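Local coordinates for protein glucose 1-dehydrogenase (Haloferax mediterranei, PDB 2VWG) that catalyses the NAD(P)+-dependent, zinc-requiring oxidation of D-glucose and several other aldose sugars, and prefers NADP+ as electron acceptor, at residues T155-E160 with V299-S304. Residues are numbered along the deposited sequence; the frame is centred on the assembly and turned at random.
Sequences TEKALE and VGSVNS. With LGC (D-glucono-1,5-lactone), chain C; NAP (NADP nicotinamide-adenine-dinucleotide phosphate), chain B.
K157 NZ has two partners: it donates to V302 O, 2.8 Å away, and forms a salt bridge with D105. The contact belongs to the Rossmann-type nucleotide-binding domain of a zinc-containing alcohol dehydrogenase. Helix 149-165 here meets the segment that leaves the edge strand 297-300 of the parallel sheet. The lysine chain is fully extended, with CG anti to the backbone N (chi1 176°). It runs past S301 OG and the backbone of V302 to S304 and brings its ammonium group close to the line of the V302 carbonyl (C=O...N angle 158°). On the way CD passes N303 O at 3.4 Å, and CG lies 3.5 Å from S301 OG. At the next residue, A158 CB packs on S301 CB at 4.0 Å, and A158 also touches L272, a residue of the NADP site. S304 OG bonds to S153 of the same helix, a second tie between the two parts. The same segment serves both ligands. S301 O accepts from the carboxamide nitrogen N7N of NADP, and N303 N donates to its O7N, a pair of bonds that should hold the amide in one rotation. V302 CG2 lies against the same amide and the gluconolactone. N303 turns its side chain to that product, where ND2 donates to LGC O3 at 2.9 Å and LGC O4 at 3.3 Å.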
loop_
_atom_site.group_PDB
_atom_site.type_symbol
_atom_site.label_atom_id
_atom_site.label_comp_id
_atom_site.label_asym_id
_atom_site.label_seq_id
_atom_site.Cartn_x
_atom_site.Cartn_y
_atom_site.Cartn_z
ATOM N N THR A 155 10.314 6.801 -11.535
ATOM C CA THR A 155 10.721 6.566 -10.168
ATOM C C THR A 155 10.322 7.724 -9.244
ATOM O O THR A 155 9.926 7.490 -8.105
ATOM C CB THR A 155 12.220 6.295 -10.100
ATOM O OG1 THR A 155 12.505 5.112 -10.853
ATOM C CG2 THR A 155 12.697 6.146 -8.633
ATOM N N GLU A 156 10.380 8.960 -9.733
ATOM C CA GLU A 156 9.939 10.108 -8.926
ATOM C C GLU A 156 8.481 9.907 -8.486
ATOM O O GLU A 156 8.143 10.156 -7.332
ATOM C CB GLU A 156 10.053 11.441 -9.674
ATOM C CG GLU A 156 11.457 11.849 -10.091
ATOM C CD GLU A 156 12.367 12.269 -8.937
ATOM O OE1 GLU A 156 11.952 12.254 -7.762
ATOM O OE2 GLU A 156 13.516 12.632 -9.225
ATOM N N LYS A 157 7.628 9.453 -9.398
ATOM C CA LYS A 157 6.237 9.178 -9.028
ATOM C C LYS A 157 6.138 8.029 -8.044
ATOM O O LYS A 157 5.423 8.136 -7.048
ATOM C CB LYS A 157 5.344 8.888 -10.239
ATOM C CG LYS A 157 3.912 8.501 -9.820
ATOM C CD LYS A 157 2.956 8.242 -10.959
ATOM C CE LYS A 157 1.676 7.588 -10.428
ATOM N NZ LYS A 157 0.639 7.354 -11.503
ATOM N N ALA A 158 6.815 6.916 -8.332
ATOM C CA ALA A 158 6.726 5.733 -7.473
ATOM C C ALA A 158 7.140 6.064 -6.043
ATOM O O ALA A 158 6.478 5.644 -5.081
ATOM C CB ALA A 158 7.564 4.558 -8.034
ATOM N N LEU A 159 8.209 6.845 -5.895
ATOM C CA LEU A 159 8.680 7.241 -4.575
ATOM C C LEU A 159 7.678 8.151 -3.860
ATOM O O LEU A 159 7.433 7.986 -2.667
ATOM C CB LEU A 159 10.035 7.943 -4.668
ATOM C CG LEU A 159 11.213 7.081 -5.139
ATOM C CD1 LEU A 159 12.500 7.892 -5.114
ATOM C CD2 LEU A 159 11.359 5.827 -4.306
ATOM N N GLU A 160 7.080 9.090 -4.588
ATOM C CA GLU A 160 6.063 9.954 -4.012
ATOM C C GLU A 160 4.917 9.138 -3.406
ATOM O O GLU A 160 4.518 9.377 -2.280
ATOM C CB GLU A 160 5.542 10.938 -5.057
ATOM C CG GLU A 160 4.608 11.983 -4.504
ATOM C CD GLU A 160 3.983 12.853 -5.577
ATOM O OE1 GLU A 160 3.810 12.387 -6.734
ATOM O OE2 GLU A 160 3.634 13.999 -5.239
ATOM N N VAL A 299 2.493 -0.702 -2.935
ATOM C CA VAL A 299 1.930 0.330 -3.801
ATOM C C VAL A 299 2.386 0.103 -5.240
ATOM O O VAL A 299 3.565 -0.062 -5.494
ATOM C CB VAL A 299 2.342 1.756 -3.305
ATOM C CG1 VAL A 299 1.734 2.821 -4.155
ATOM C CG2 VAL A 299 1.900 1.960 -1.840
ATOM N N GLY A 300 1.442 0.088 -6.178
ATOM C CA GLY A 300 1.772 0.024 -7.601
ATOM C C GLY A 300 1.762 1.408 -8.208
ATOM O O GLY A 300 1.048 2.278 -7.742
ATOM N N SER A 301 2.558 1.609 -9.251
ATOM C CA SER A 301 2.695 2.909 -9.878
ATOM C C SER A 301 2.971 2.761 -11.369
ATOM O O SER A 301 3.757 1.905 -11.784
ATOM C CB SER A 301 3.831 3.686 -9.221
ATOM O OG SER A 301 3.903 5.017 -9.714
ATOM N N VAL A 302 2.316 3.596 -12.167
ATOM C CA VAL A 302 2.535 3.598 -13.606
ATOM C C VAL A 302 2.529 5.023 -14.115
ATOM O O VAL A 302 1.823 5.885 -13.575
ATOM C CB VAL A 302 1.492 2.713 -14.358
ATOM C CG1 VAL A 302 0.072 3.328 -14.290
ATOM C CG2 VAL A 302 1.925 2.490 -15.815
ATOM N N ASN A 303 3.364 5.284 -15.122
ATOM C CA ASN A 303 3.387 6.562 -15.803
ATOM C C ASN A 303 3.894 7.644 -14.841
ATOM O O ASN A 303 4.499 7.341 -13.802
ATOM C CB ASN A 303 1.987 6.856 -16.401
ATOM C CG ASN A 303 1.995 7.951 -17.461
ATOM O OD1 ASN A 303 1.399 9.002 -17.258
ATOM N ND2 ASN A 303 2.660 7.708 -18.587
ATOM N N SER A 304 3.695 8.901 -15.205
ATOM C CA SER A 304 4.201 10.037 -14.443
ATOM C C SER A 304 3.668 11.286 -15.123
ATOM O O SER A 304 3.215 11.220 -16.266
ATOM C CB SER A 304 5.731 10.055 -14.423
ATOM O OG SER A 304 6.276 10.043 -15.735
HETATM C C1 LGC C . 6.544 2.811 -19.630
HETATM C C2 LGC C . 6.425 4.291 -19.609
HETATM O O5 LGC C . 5.429 1.968 -19.418
HETATM O O1 LGC C . 7.634 2.297 -19.848
HETATM O O2 LGC C . 7.564 4.843 -18.997
HETATM C C3 LGC C . 5.176 4.801 -18.910
HETATM O O3 LGC C . 4.926 6.125 -19.329
HETATM C C4 LGC C . 3.961 3.945 -19.233
HETATM O O4 LGC C . 2.872 4.458 -18.504
HETATM C C5 LGC C . 4.245 2.494 -18.838
HETATM C C6 LGC C . 3.070 1.577 -19.186
HETATM O O6 LGC C . 2.887 1.557 -20.581
HETATM P PA NAP B . 14.573 -4.594 -18.589
HETATM O O1A NAP B . 15.668 -3.834 -19.226
HETATM O O2A NAP B . 13.994 -5.741 -19.272
HETATM O O5B NAP B . 15.103 -5.003 -17.136
HETATM C C5B NAP B . 14.506 -6.067 -16.452
HETATM C C4B NAP B . 15.613 -6.765 -15.690
HETATM O O4B NAP B . 15.059 -7.627 -14.730
HETATM C C3B NAP B . 16.511 -7.588 -16.620
HETATM O O3B NAP B . 17.837 -7.110 -16.566
HETATM C C2B NAP B . 16.373 -8.989 -16.069
HETATM O O2B NAP B . 17.581 -9.686 -16.070
HETATM C C1B NAP B . 15.871 -8.765 -14.640
HETATM N N9A NAP B . 15.141 -9.941 -14.156
HETATM C C8A NAP B . 14.007 -10.503 -14.684
HETATM N N7A NAP B . 13.672 -11.573 -13.933
HETATM C C5A NAP B . 14.577 -11.701 -12.946
HETATM C C6A NAP B . 14.719 -12.614 -11.914
HETATM N N6A NAP B . 13.854 -13.603 -11.761
HETATM N N1A NAP B . 15.773 -12.481 -11.045
HETATM C C2A NAP B . 16.674 -11.444 -11.179
HETATM N N3A NAP B . 16.533 -10.539 -12.208
HETATM C C4A NAP B . 15.502 -10.673 -13.071
HETATM O O3 NAP B . 13.376 -3.567 -18.269
HETATM P PN NAP B . 13.438 -2.053 -17.751
HETATM O O1N NAP B . 14.518 -1.859 -16.742
HETATM O O2N NAP B . 13.354 -1.119 -18.905
HETATM O O5D NAP B . 12.023 -2.071 -16.984
HETATM C C5D NAP B . 11.807 -2.989 -15.936
HETATM C C4D NAP B . 10.329 -3.304 -15.797
HETATM O O4D NAP B . 9.626 -2.117 -15.453
HETATM C C3D NAP B . 9.685 -3.819 -17.079
HETATM O O3D NAP B . 8.695 -4.757 -16.721
HETATM C C2D NAP B . 9.046 -2.583 -17.660
HETATM O O2D NAP B . 7.985 -2.875 -18.513
HETATM C C1D NAP B . 8.586 -1.885 -16.384
HETATM N N1N NAP B . 8.369 -0.437 -16.492
HETATM C C2N NAP B . 7.229 0.061 -15.929
HETATM C C3N NAP B . 6.981 1.413 -15.949
HETATM C C7N NAP B . 5.834 1.934 -15.138
HETATM O O7N NAP B . 5.297 3.147 -15.520
HETATM N N7N NAP B . 5.347 1.205 -14.129
HETATM C C4N NAP B . 7.872 2.273 -16.570
HETATM C C5N NAP B . 9.037 1.746 -17.127
HETATM C C6N NAP B . 9.277 0.382 -17.082
HETATM P P2B NAP B . 18.061 -10.585 -17.329
HETATM O O1X NAP B . 18.492 -9.649 -18.396
HETATM O O2X NAP B . 16.971 -11.481 -17.806
HETATM O O3X NAP B . 19.246 -11.340 -16.774
#